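Local coordinates for protein probable arabinosyltransferase B (PDB 7BVF) that polymerises arabinose into the arabinan of mycobacterial cell-wall arabinogalactan, working in the membrane as a glycosyltransferase that binds the antituberculosis drug ethambutol, at residues R728-T732 with R1055-R1059; F633-A637 with F672-F676; M916-L921 with L932-K938; Q105-A109 with N807-T811. All coordinates share one frame; numbering follows the deposited sequence.

Interaction 1. Residues R728-T732 with R1055-R1059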
loop_
_atom_site.group_PDB
_atom_site.type_symbol
_atom_site.label_atom_id
_atom_site.label_comp_id
_atom_site.label_asym_id
_atom_site.label_seq_id
_atom_site.Cartn_x
_atom_site.Cartn_y
_atom_site.Cartn_z
ATOM N N ARG A 728 28.264 -1.400 24.197
ATOM C CA ARG A 728 27.121 -1.454 25.086
ATOM C C ARG A 728 26.361 -2.747 24.836
ATOM O O ARG A 728 26.361 -3.282 23.728
ATOM C CB ARG A 728 26.225 -0.232 24.891
ATOM C CG ARG A 728 25.319 -0.264 23.683
ATOM C CD ARG A 728 24.727 1.116 23.448
ATOM N NE ARG A 728 23.469 1.074 22.712
ATOM C CZ ARG A 728 22.586 2.067 22.691
ATOM N NH1 ARG A 728 22.824 3.180 23.366
ATOM N NH2 ARG A 728 21.464 1.949 21.997
ATOM N N GLN A 729 25.718 -3.261 25.851
ATOM C CA GLN A 729 24.998 -4.509 25.535
ATOM C C GLN A 729 25.942 -5.685 25.529
ATOM O O GLN A 729 25.838 -6.467 24.683
ATOM C CB GLN A 729 24.415 -4.345 24.149
ATOM C CG GLN A 729 22.946 -4.677 24.089
ATOM C CD GLN A 729 22.827 -6.121 23.763
ATOM O OE1 GLN A 729 23.750 -6.691 23.256
ATOM N NE2 GLN A 729 21.682 -6.692 24.039
ATOM N N TYR A 730 26.809 -5.733 26.511
ATOM C CA TYR A 730 27.815 -6.777 26.746
ATOM C C TYR A 730 27.914 -6.862 28.257
ATOM O O TYR A 730 28.193 -5.804 28.738
ATOM C CB TYR A 730 29.192 -6.265 26.341
ATOM C CG TYR A 730 30.308 -7.041 26.963
ATOM C CD1 TYR A 730 30.965 -8.009 26.272
ATOM C CD2 TYR A 730 30.725 -6.798 28.238
ATOM C CE1 TYR A 730 31.951 -8.757 26.861
ATOM C CE2 TYR A 730 31.696 -7.542 28.854
ATOM C CZ TYR A 730 32.296 -8.534 28.156
ATOM O OH TYR A 730 33.240 -9.241 28.769
ATOM N N PRO A 731 27.788 -7.990 29.006
ATOM C CA PRO A 731 28.221 -9.304 28.644
ATOM C C PRO A 731 27.073 -10.108 28.085
ATOM O O PRO A 731 27.281 -11.186 27.897
ATOM C CB PRO A 731 28.474 -10.019 29.942
ATOM C CG PRO A 731 28.415 -8.952 30.916
ATOM C CD PRO A 731 27.358 -8.055 30.359
ATOM N N THR A 732 26.001 -9.476 27.640
ATOM C CA THR A 732 24.798 -10.164 27.119
ATOM C C THR A 732 24.959 -10.494 25.636
ATOM O O THR A 732 25.984 -10.347 25.125
ATOM C CB THR A 732 23.504 -9.592 27.715
ATOM O OG1 THR A 732 22.363 -10.050 27.014
ATOM C CG2 THR A 732 23.411 -8.089 27.774
ATOM N N ARG A 1055 20.080 -9.843 30.692
ATOM C CA ARG A 1055 20.180 -8.496 31.242
ATOM C C ARG A 1055 19.428 -7.439 30.451
ATOM O O ARG A 1055 19.506 -6.263 30.814
ATOM C CB ARG A 1055 21.647 -8.069 31.367
ATOM C CG ARG A 1055 22.373 -8.676 32.547
ATOM C CD ARG A 1055 23.872 -8.584 32.372
ATOM N NE ARG A 1055 24.573 -9.619 33.120
ATOM C CZ ARG A 1055 24.848 -10.828 32.641
ATOM N NH1 ARG A 1055 24.477 -11.155 31.412
ATOM N NH2 ARG A 1055 25.492 -11.711 33.390
ATOM N N ASP A 1056 18.716 -7.803 29.387
ATOM C CA ASP A 1056 17.867 -6.866 28.653
ATOM C C ASP A 1056 16.426 -7.096 29.089
ATOM O O ASP A 1056 15.623 -7.708 28.387
ATOM C CB ASP A 1056 18.036 -7.042 27.150
ATOM C CG ASP A 1056 19.371 -6.551 26.654
ATOM O OD1 ASP A 1056 19.931 -5.628 27.277
ATOM O OD2 ASP A 1056 19.861 -7.079 25.634
ATOM N N TRP A 1057 16.095 -6.584 30.273
ATOM C CA TRP A 1057 14.778 -6.837 30.842
ATOM C C TRP A 1057 13.659 -6.182 30.044
ATOM O O TRP A 1057 12.504 -6.592 30.177
ATOM C CB TRP A 1057 14.726 -6.357 32.291
ATOM C CG TRP A 1057 15.818 -6.894 33.173
ATOM C CD1 TRP A 1057 16.675 -6.165 33.939
ATOM C CD2 TRP A 1057 16.157 -8.270 33.397
ATOM N NE1 TRP A 1057 17.530 -6.994 34.617
ATOM C CE2 TRP A 1057 17.233 -8.292 34.301
ATOM C CE3 TRP A 1057 15.662 -9.482 32.914
ATOM C CZ2 TRP A 1057 17.818 -9.475 34.734
ATOM C CZ3 TRP A 1057 16.241 -10.653 33.351
ATOM C CH2 TRP A 1057 17.308 -10.643 34.247
ATOM N N ALA A 1058 13.963 -5.185 29.215
ATOM C CA ALA A 1058 12.944 -4.477 28.451
ATOM C C ALA A 1058 12.978 -4.825 26.968
ATOM O O ALA A 1058 12.431 -4.080 26.151
ATOM C CB ALA A 1058 13.091 -2.970 28.638
ATOM N N ARG A 1059 13.599 -5.942 26.602
ATOM C CA ARG A 1059 13.710 -6.362 25.215
ATOM C C ARG A 1059 12.948 -7.662 25.002
ATOM O O ARG A 1059 12.972 -8.553 25.856
ATOM C CB ARG A 1059 15.169 -6.544 24.806
ATOM C CG ARG A 1059 15.384 -6.608 23.309
ATOM C CD ARG A 1059 16.854 -6.711 22.966
ATOM N NE ARG A 1059 17.554 -5.437 23.089
ATOM C CZ ARG A 1059 17.531 -4.483 22.166
ATOM N NH1 ARG A 1059 16.835 -4.653 21.054
ATOM N NH2 ARG A 1059 18.201 -3.357 22.357
#
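Q729 and D1056 bring amide and carboxylate together where two loops of the C-terminal domain meet: segment 728-732 follows helix 706-727, and segment 1055-1059 lies in the connection between the neighbouring antiparallel strands 1046-1053 and 1063-1067. D1056 opens a type I beta turn that ends at R1059. The Q729 chain kinks at its second torsion and crosses the aspartate at about a right angle; amide and carboxylate planes are 33° apart. NE2 of Q729 donates to OD2 of D1056, although the modelled length of 2.5 Å and the bent N-H...O angle of 116° leave the exact geometry doubtful. The same OD2 has a long ionic partner within the turn, NE of R1059 at 3.8 Å, so the carboxylate probably faces both the amide and the arginine. The R1055 chain, extended from CG to NE, runs along T732 with its CB end and reaches P731 with CD and the guanidinium. T732 slides past it in the opposite sense, CG2 lying 4.0 Å from CB of R1055. P731, which follows a cis peptide bond, crosses the arginine at about a right angle and sets CD over one face of the guanidinium, while T732 CB sits at the guanidinium edge, 4.1 Å from R1055 NH1.

Interaction 2. Residues F633-A637 with F672-F676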
loop_
_atom_site.group_PDB
_atom_site.type_symbol
_atom_site.label_atom_id
_atom_site.label_comp_id
_atom_site.label_asym_id
_atom_site.label_seq_id
_atom_site.Cartn_x
_atom_site.Cartn_y
_atom_site.Cartn_z
ATOM N N PHE A 633 24.383 15.182 -2.831
ATOM C CA PHE A 633 23.811 15.610 -1.555
ATOM C C PHE A 633 22.326 15.275 -1.469
ATOM O O PHE A 633 21.833 14.880 -0.407
ATOM C CB PHE A 633 24.034 17.103 -1.353
ATOM C CG PHE A 633 25.404 17.449 -0.861
ATOM C CD1 PHE A 633 26.055 16.628 0.037
ATOM C CD2 PHE A 633 26.041 18.592 -1.297
ATOM C CE1 PHE A 633 27.314 16.942 0.489
ATOM C CE2 PHE A 633 27.298 18.911 -0.848
ATOM C CZ PHE A 633 27.935 18.086 0.047
ATOM N N PHE A 634 21.596 15.430 -2.574
ATOM C CA PHE A 634 20.187 15.047 -2.593
ATOM C C PHE A 634 20.019 13.551 -2.361
ATOM O O PHE A 634 19.122 13.123 -1.623
ATOM C CB PHE A 634 19.559 15.456 -3.924
ATOM C CG PHE A 634 18.098 15.143 -4.032
ATOM C CD1 PHE A 634 17.150 16.026 -3.550
ATOM C CD2 PHE A 634 17.668 13.977 -4.632
ATOM C CE1 PHE A 634 15.809 15.744 -3.655
ATOM C CE2 PHE A 634 16.327 13.690 -4.737
ATOM C CZ PHE A 634 15.396 14.575 -4.249
ATOM N N LEU A 635 20.869 12.740 -2.991
ATOM C CA LEU A 635 20.811 11.297 -2.786
ATOM C C LEU A 635 21.076 10.935 -1.332
ATOM O O LEU A 635 20.414 10.056 -0.773
ATOM C CB LEU A 635 21.811 10.612 -3.716
ATOM C CG LEU A 635 22.102 9.120 -3.589
ATOM C CD1 LEU A 635 22.240 8.539 -4.975
ATOM C CD2 LEU A 635 23.371 8.872 -2.795
ATOM N N LEU A 636 22.037 11.608 -0.697
ATOM C CA LEU A 636 22.303 11.351 0.717
ATOM C C LEU A 636 21.112 11.735 1.586
ATOM O O LEU A 636 20.741 10.998 2.509
ATOM C CB LEU A 636 23.544 12.114 1.166
ATOM C CG LEU A 636 24.889 11.414 1.028
ATOM C CD1 LEU A 636 25.984 12.305 1.566
ATOM C CD2 LEU A 636 24.861 10.104 1.770
ATOM N N ALA A 637 20.511 12.896 1.317
ATOM C CA ALA A 637 19.341 13.318 2.080
ATOM C C ALA A 637 18.191 12.338 1.926
ATOM O O ALA A 637 17.422 12.132 2.869
ATOM C CB ALA A 637 18.901 14.711 1.641
ATOM N N PHE A 672 21.389 17.301 5.323
ATOM C CA PHE A 672 21.838 17.032 3.962
ATOM C C PHE A 672 21.007 17.788 2.936
ATOM O O PHE A 672 21.521 18.154 1.877
ATOM C CB PHE A 672 21.811 15.533 3.686
ATOM C CG PHE A 672 22.914 14.778 4.364
ATOM C CD1 PHE A 672 24.234 15.109 4.137
ATOM C CD2 PHE A 672 22.632 13.743 5.233
ATOM C CE1 PHE A 672 25.249 14.422 4.762
ATOM C CE2 PHE A 672 23.645 13.053 5.856
ATOM C CZ PHE A 672 24.954 13.394 5.621
ATOM N N PHE A 673 19.741 18.075 3.241
ATOM C CA PHE A 673 18.935 18.881 2.334
ATOM C C PHE A 673 19.378 20.337 2.345
ATOM O O PHE A 673 19.354 21.006 1.308
ATOM C CB PHE A 673 17.458 18.766 2.700
ATOM C CG PHE A 673 16.534 19.088 1.571
ATOM C CD1 PHE A 673 16.368 18.204 0.524
ATOM C CD2 PHE A 673 15.836 20.279 1.550
ATOM C CE1 PHE A 673 15.522 18.500 -0.518
ATOM C CE2 PHE A 673 14.988 20.577 0.510
ATOM C CZ PHE A 673 14.830 19.687 -0.524
ATOM N N ALA A 674 19.793 20.848 3.505
ATOM C CA ALA A 674 20.371 22.187 3.544
ATOM C C ALA A 674 21.654 22.256 2.724
ATOM O O ALA A 674 21.876 23.217 1.974
ATOM C CB ALA A 674 20.633 22.602 4.989
ATOM N N LEU A 675 22.511 21.239 2.849
ATOM C CA LEU A 675 23.729 21.202 2.045
ATOM C C LEU A 675 23.411 21.132 0.555
ATOM O O LEU A 675 24.061 21.800 -0.261
ATOM C CB LEU A 675 24.598 20.016 2.460
ATOM C CG LEU A 675 25.233 20.072 3.847
ATOM C CD1 LEU A 675 25.985 18.790 4.136
ATOM C CD2 LEU A 675 26.159 21.262 3.953
ATOM N N PHE A 676 22.419 20.321 0.179
ATOM C CA PHE A 676 22.004 20.245 -1.217
ATOM C C PHE A 676 21.489 21.586 -1.713
ATOM O O PHE A 676 21.767 21.980 -2.848
ATOM C CB PHE A 676 20.933 19.174 -1.391
ATOM C CG PHE A 676 19.979 19.447 -2.519
ATOM C CD1 PHE A 676 20.360 19.243 -3.833
ATOM C CD2 PHE A 676 18.699 19.899 -2.268
ATOM C CE1 PHE A 676 19.484 19.489 -4.870
ATOM C CE2 PHE A 676 17.822 20.149 -3.302
ATOM C CZ PHE A 676 18.217 19.944 -4.603
#
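F633 and F676 meet CB to CB at 3.7 Å, and one turn further along A637 and F672 do the same, at 3.7 Å between their CB atoms. These two aliphatic contacts mark where helices 622-639 and 668-687 run close together; the short segments are nearly antiparallel, at 164°, with axes 8.1 Å apart. Aromatic contacts come next. F634 turns its ring edge to the face of F676 in a T-shaped pair, with centroids 5.4 Å apart and planes at 62°. Placing CG of F634 trans to the backbone N (chi1 -178°) carries its ring alongside that of F676, both pointing the same way. Farther out, CE1 of F634 reaches CE1 of F673 at 4.2 Å, at the edge of the F673 ring. CH-pi contacts complete the interface: L675 CB stands 4.2 Å from the centroid of the F633 ring, almost on its normal, and F634 CB lies over the F676 face. L636 crosses the F672 ring obliquely, its CD1 3.9 Å from CE1, with L636 CB over one face. No hydrogen bond joins the segments, both of which lie in predicted transmembrane helices; the contact is apolar. The side chain of F676 is about 4 Å from a bound cardiolipin, and F673 meets an aromatic side chain of another protein chain. L636 also packs on V710 and M714 of helix 706-727, and L635 on helix 537-559.

Interaction 3. Residues M916-L921 with L932-K938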
loop_
_atom_site.group_PDB
_atom_site.type_symbol
_atom_site.label_atom_id
_atom_site.label_comp_id
_atom_site.label_asym_id
_atom_site.label_seq_id
_atom_site.Cartn_x
_atom_site.Cartn_y
_atom_site.Cartn_z
ATOM N N MET A 916 9.097 2.434 41.436
ATOM C CA MET A 916 9.748 1.884 40.259
ATOM C C MET A 916 8.736 1.789 39.130
ATOM O O MET A 916 7.595 1.384 39.338
ATOM C CB MET A 916 10.337 0.495 40.534
ATOM C CG MET A 916 11.219 0.401 41.768
ATOM S SD MET A 916 12.106 -1.162 41.857
ATOM C CE MET A 916 13.004 -1.119 40.311
ATOM N N VAL A 917 9.162 2.147 37.930
ATOM C CA VAL A 917 8.316 2.098 36.740
ATOM C C VAL A 917 8.611 0.797 36.007
ATOM O O VAL A 917 9.785 0.483 35.777
ATOM C CB VAL A 917 8.552 3.312 35.822
ATOM C CG1 VAL A 917 7.643 3.257 34.613
ATOM C CG2 VAL A 917 8.319 4.590 36.597
ATOM N N PRO A 918 7.599 0.015 35.646
ATOM C CA PRO A 918 7.848 -1.320 35.091
ATOM C C PRO A 918 8.498 -1.269 33.718
ATOM O O PRO A 918 8.619 -0.224 33.079
ATOM C CB PRO A 918 6.447 -1.930 35.018
ATOM C CG PRO A 918 5.532 -0.767 34.982
ATOM C CD PRO A 918 6.166 0.255 35.855
ATOM N N ASP A 919 8.925 -2.447 33.269
ATOM C CA ASP A 919 9.451 -2.667 31.924
ATOM C C ASP A 919 8.524 -3.663 31.238
ATOM O O ASP A 919 8.745 -4.871 31.299
ATOM C CB ASP A 919 10.880 -3.204 31.954
ATOM C CG ASP A 919 11.881 -2.191 32.449
ATOM O OD1 ASP A 919 11.778 -1.011 32.062
ATOM O OD2 ASP A 919 12.783 -2.577 33.221
ATOM N N ASP A 920 7.484 -3.163 30.588
ATOM C CA ASP A 920 6.600 -4.030 29.830
ATOM C C ASP A 920 6.944 -3.980 28.350
ATOM O O ASP A 920 7.427 -2.970 27.837
ATOM C CB ASP A 920 5.127 -3.672 30.040
ATOM C CG ASP A 920 4.817 -2.216 29.768
ATOM O OD1 ASP A 920 3.713 -1.780 30.150
ATOM O OD2 ASP A 920 5.658 -1.503 29.189
ATOM N N LEU A 921 6.694 -5.093 27.667
ATOM C CA LEU A 921 6.974 -5.206 26.245
ATOM C C LEU A 921 5.741 -5.011 25.383
ATOM O O LEU A 921 5.850 -4.476 24.277
ATOM C CB LEU A 921 7.583 -6.575 25.934
ATOM C CG LEU A 921 8.590 -7.115 26.945
ATOM C CD1 LEU A 921 9.106 -8.455 26.485
ATOM C CD2 LEU A 921 9.731 -6.146 27.149
ATOM N N LEU A 932 4.705 -7.770 33.802
ATOM C CA LEU A 932 5.605 -6.658 34.101
ATOM C C LEU A 932 6.776 -7.128 34.960
ATOM O O LEU A 932 6.643 -8.051 35.765
ATOM C CB LEU A 932 4.852 -5.576 34.867
ATOM C CG LEU A 932 3.511 -5.072 34.343
ATOM C CD1 LEU A 932 2.911 -4.104 35.339
ATOM C CD2 LEU A 932 3.647 -4.435 33.001
ATOM N N ARG A 933 7.917 -6.447 34.833
ATOM C CA ARG A 933 9.136 -6.867 35.518
ATOM C C ARG A 933 9.897 -5.679 36.087
ATOM O O ARG A 933 10.072 -4.662 35.415
ATOM C CB ARG A 933 10.054 -7.648 34.578
ATOM C CG ARG A 933 10.224 -7.018 33.225
ATOM C CD ARG A 933 10.706 -8.030 32.221
ATOM N NE ARG A 933 9.615 -8.676 31.511
ATOM C CZ ARG A 933 9.771 -9.362 30.388
ATOM N NH1 ARG A 933 10.973 -9.487 29.851
ATOM N NH2 ARG A 933 8.729 -9.924 29.799
ATOM N N PHE A 934 10.364 -5.827 37.328
ATOM C CA PHE A 934 11.102 -4.794 38.048
ATOM C C PHE A 934 12.461 -5.348 38.449
ATOM O O PHE A 934 12.535 -6.333 39.188
ATOM C CB PHE A 934 10.343 -4.328 39.294
ATOM C CG PHE A 934 8.933 -3.900 39.028
ATOM C CD1 PHE A 934 7.903 -4.816 39.042
ATOM C CD2 PHE A 934 8.635 -2.580 38.780
ATOM C CE1 PHE A 934 6.613 -4.425 38.797
ATOM C CE2 PHE A 934 7.345 -2.187 38.538
ATOM C CZ PHE A 934 6.334 -3.110 38.546
ATOM N N ALA A 935 13.528 -4.707 37.981
ATOM C CA ALA A 935 14.877 -5.184 38.258
ATOM C C ALA A 935 15.227 -5.007 39.730
ATOM O O ALA A 935 15.056 -3.924 40.293
ATOM C CB ALA A 935 15.885 -4.442 37.387
ATOM N N ARG A 936 15.731 -6.075 40.349
ATOM C CA ARG A 936 16.086 -6.019 41.763
ATOM C C ARG A 936 17.330 -5.176 42.005
ATOM O O ARG A 936 17.488 -4.603 43.087
ATOM C CB ARG A 936 16.293 -7.434 42.297
ATOM C CG ARG A 936 16.726 -7.514 43.743
ATOM C CD ARG A 936 15.555 -7.329 44.675
ATOM N NE ARG A 936 15.935 -7.507 46.072
ATOM C CZ ARG A 936 15.931 -8.675 46.701
ATOM N NH1 ARG A 936 15.569 -9.774 46.055
ATOM N NH2 ARG A 936 16.288 -8.746 47.973
ATOM N N ALA A 937 18.216 -5.077 41.016
ATOM C CA ALA A 937 19.475 -4.363 41.193
ATOM C C ALA A 937 19.307 -2.854 41.248
ATOM O O ALA A 937 20.297 -2.154 41.483
ATOM C CB ALA A 937 20.445 -4.730 40.070
ATOM N N LYS A 938 18.100 -2.331 41.040
ATOM C CA LYS A 938 17.882 -0.892 41.105
ATOM C C LYS A 938 17.501 -0.428 42.503
ATOM O O LYS A 938 17.968 0.623 42.952
ATOM C CB LYS A 938 16.804 -0.474 40.106
ATOM C CG LYS A 938 17.300 -0.369 38.678
ATOM C CD LYS A 938 16.353 0.464 37.834
ATOM C CE LYS A 938 16.921 0.724 36.452
ATOM N NZ LYS A 938 16.043 1.628 35.658
#
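R933 sends its side chain past D919 to L921, tying edge strand 932-935 to the irregular segment 916-921 beside it. From CB the chain turns into the position between backbone N and carbonyl carbon (chi1 46°), which directs CG to the D919 carbonyl, 3.2 Å from its O. CD passes the same oxygen at 3.8 Å, NE still lies 3.9 Å from D919 O, and a bend at the third torsion swings the tip towards L921. There the two side chains cross at about a right angle: L921 CG lies over one face of the guanidinium, and L921 CD1 comes within 3.6 Å of NH2. NH1 carries on to a weak hydrogen bond with the carbonyl of W1057. Between the backbones, D919 N donates to R933 O at 3.3 Å. At the other end P918 lies beside the F934 ring, its CB 3.6 Å from CE2; M916 sets its carbonyl O at the ring edge and folds CE towards K938 CB, 3.9 Å away. L932 CD2 runs alongside D920 CB. With one hydrogen bond across the segments and no salt bridge between them, segment 916-921 follows the outermost strand of this antiparallel sheet mainly through van der Waals contact, and within this contact the arginine probably contributes its stem and guanidinium face more than its charge.

Interaction 4. Residues Q105-A109 with N807-T811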
loop_
_atom_site.group_PDB
_atom_site.type_symbol
_atom_site.label_atom_id
_atom_site.label_comp_id
_atom_site.label_asym_id
_atom_site.label_seq_id
_atom_site.Cartn_x
_atom_site.Cartn_y
_atom_site.Cartn_z
ATOM N N GLN A 105 -10.760 -34.194 19.679
ATOM C CA GLN A 105 -10.725 -32.876 20.291
ATOM C C GLN A 105 -9.647 -31.975 19.698
ATOM O O GLN A 105 -9.207 -31.031 20.360
ATOM C CB GLN A 105 -10.537 -33.006 21.804
ATOM C CG GLN A 105 -9.243 -33.686 22.216
ATOM C CD GLN A 105 -9.385 -35.190 22.330
ATOM O OE1 GLN A 105 -10.348 -35.771 21.835
ATOM N NE2 GLN A 105 -8.422 -35.829 22.980
ATOM N N GLY A 106 -9.221 -32.237 18.465
ATOM C CA GLY A 106 -8.244 -31.394 17.804
ATOM C C GLY A 106 -8.772 -30.002 17.530
ATOM O O GLY A 106 -9.907 -29.690 17.894
ATOM N N LYS A 107 -7.970 -29.152 16.887
ATOM C CA LYS A 107 -8.408 -27.782 16.641
ATOM C C LYS A 107 -9.543 -27.748 15.629
ATOM O O LYS A 107 -10.664 -27.331 15.943
ATOM C CB LYS A 107 -7.236 -26.929 16.164
ATOM C CG LYS A 107 -7.532 -25.446 16.147
ATOM C CD LYS A 107 -6.287 -24.656 15.817
ATOM C CE LYS A 107 -6.595 -23.187 15.635
ATOM N NZ LYS A 107 -5.405 -22.445 15.139
ATOM N N ASP A 108 -9.274 -28.188 14.404
ATOM C CA ASP A 108 -10.311 -28.437 13.407
ATOM C C ASP A 108 -10.209 -29.910 13.053
ATOM O O ASP A 108 -9.568 -30.289 12.073
ATOM C CB ASP A 108 -10.145 -27.551 12.193
ATOM C CG ASP A 108 -10.367 -26.088 12.510
ATOM O OD1 ASP A 108 -11.133 -25.795 13.450
ATOM O OD2 ASP A 108 -9.776 -25.233 11.817
ATOM N N ALA A 109 -10.846 -30.748 13.862
ATOM C CA ALA A 109 -10.780 -32.180 13.634
ATOM C C ALA A 109 -11.918 -32.661 12.752
ATOM O O ALA A 109 -11.715 -33.538 11.911
ATOM C CB ALA A 109 -10.798 -32.933 14.963
ATOM N N ASN A 807 -10.229 -18.452 12.710
ATOM C CA ASN A 807 -9.166 -19.287 13.250
ATOM C C ASN A 807 -7.824 -18.884 12.656
ATOM O O ASN A 807 -7.625 -18.962 11.441
ATOM C CB ASN A 807 -9.457 -20.757 12.964
ATOM C CG ASN A 807 -10.123 -21.455 14.129
ATOM O OD1 ASN A 807 -10.637 -20.808 15.040
ATOM N ND2 ASN A 807 -10.117 -22.781 14.109
ATOM N N GLN A 808 -6.909 -18.451 13.516
ATOM C CA GLN A 808 -5.572 -18.058 13.115
ATOM C C GLN A 808 -4.603 -19.223 13.275
ATOM O O GLN A 808 -4.796 -20.086 14.136
ATOM C CB GLN A 808 -5.086 -16.872 13.952
ATOM C CG GLN A 808 -5.972 -15.650 13.845
ATOM C CD GLN A 808 -5.889 -14.991 12.488
ATOM O OE1 GLN A 808 -4.963 -14.232 12.212
ATOM N NE2 GLN A 808 -6.857 -15.278 11.630
ATOM N N PRO A 809 -3.558 -19.285 12.454
ATOM C CA PRO A 809 -2.632 -20.419 12.525
ATOM C C PRO A 809 -1.562 -20.225 13.585
ATOM O O PRO A 809 -1.069 -19.117 13.811
ATOM C CB PRO A 809 -2.015 -20.446 11.125
ATOM C CG PRO A 809 -2.043 -19.027 10.696
ATOM C CD PRO A 809 -3.276 -18.416 11.298
ATOM N N GLY A 810 -1.195 -21.327 14.230
ATOM C CA GLY A 810 -0.160 -21.303 15.239
ATOM C C GLY A 810 -0.516 -20.444 16.429
ATOM O O GLY A 810 0.202 -19.497 16.759
ATOM N N THR A 811 -1.628 -20.764 17.083
ATOM C CA THR A 811 -2.099 -20.039 18.249
ATOM C C THR A 811 -2.157 -20.978 19.445
ATOM O O THR A 811 -2.155 -22.202 19.300
ATOM C CB THR A 811 -3.480 -19.425 18.001
ATOM O OG1 THR A 811 -4.374 -20.439 17.533
ATOM C CG2 THR A 811 -3.389 -18.327 16.966
#
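K107 reaches N807-T811 with every torsion of its chain near trans, beginning with CG opposite the backbone N (chi1 -169°), so that NZ is carried straight out to the other loop. On the far side, T811 holds OG1 between its backbone N and carbonyl carbon, where the hydroxyl can meet the incoming ammonium; the two side chains cross at about a right angle. NZ donates twice. One bond goes to Q808 O at 2.6 Å, approaching at a C=O...N angle of 158° and tilted somewhat from the carbonyl plane. The other goes to T811 OG1 at 3.3 Å. A backbone carbonyl and a hydroxyl of one bend thus share a single ammonium, and D1041 adds a long, weak ion pair that would probably help balance its charge. On its way out the lysine slides past N807, which points in the opposite sense, and CE comes 3.9 Å from ND2 of that asparagine. The same amide meets D108 from the opposite direction. Carboxylate and amide planes are nearly coplanar, 10° apart, and N807 ND2 gives a weak hydrogen bond to D108 OD2 at 3.4 Å. Within the same bend, G810 O takes a weak hydrogen bond from NZ of K1021. Small in area and polar, with side chains spanning backbones that stay well apart, this is a surface loop-to-loop contact between domains: it joins the concanavalin-like N-terminal domain to the C-terminal domain, two parts of the fold separated in sequence by most of the predicted transmembrane helices.

Overall arrangement
Interactions 1 and 3 form one neighbourhood in the C-terminal domain: their centres are 14 Å apart, and L921 CD2 lies 3.5 Å from A1058 C, so the turn at 1056-1059 rests on the segment beside strand 932-935. Interaction 2 belongs to the membrane region, about 20 Å from interaction 1 between nearest atoms; helix 706-727, against which L636 packs, runs on into 728-732 and links the two along the chain. Interaction 4 sits apart, where the concanavalin-like and C-terminal domains meet, about 17 Å from interaction 3 between nearest atoms, and its centre is 53 Å from that of interaction 2. The P809 side chain is about 14 Å from bound ethambutol.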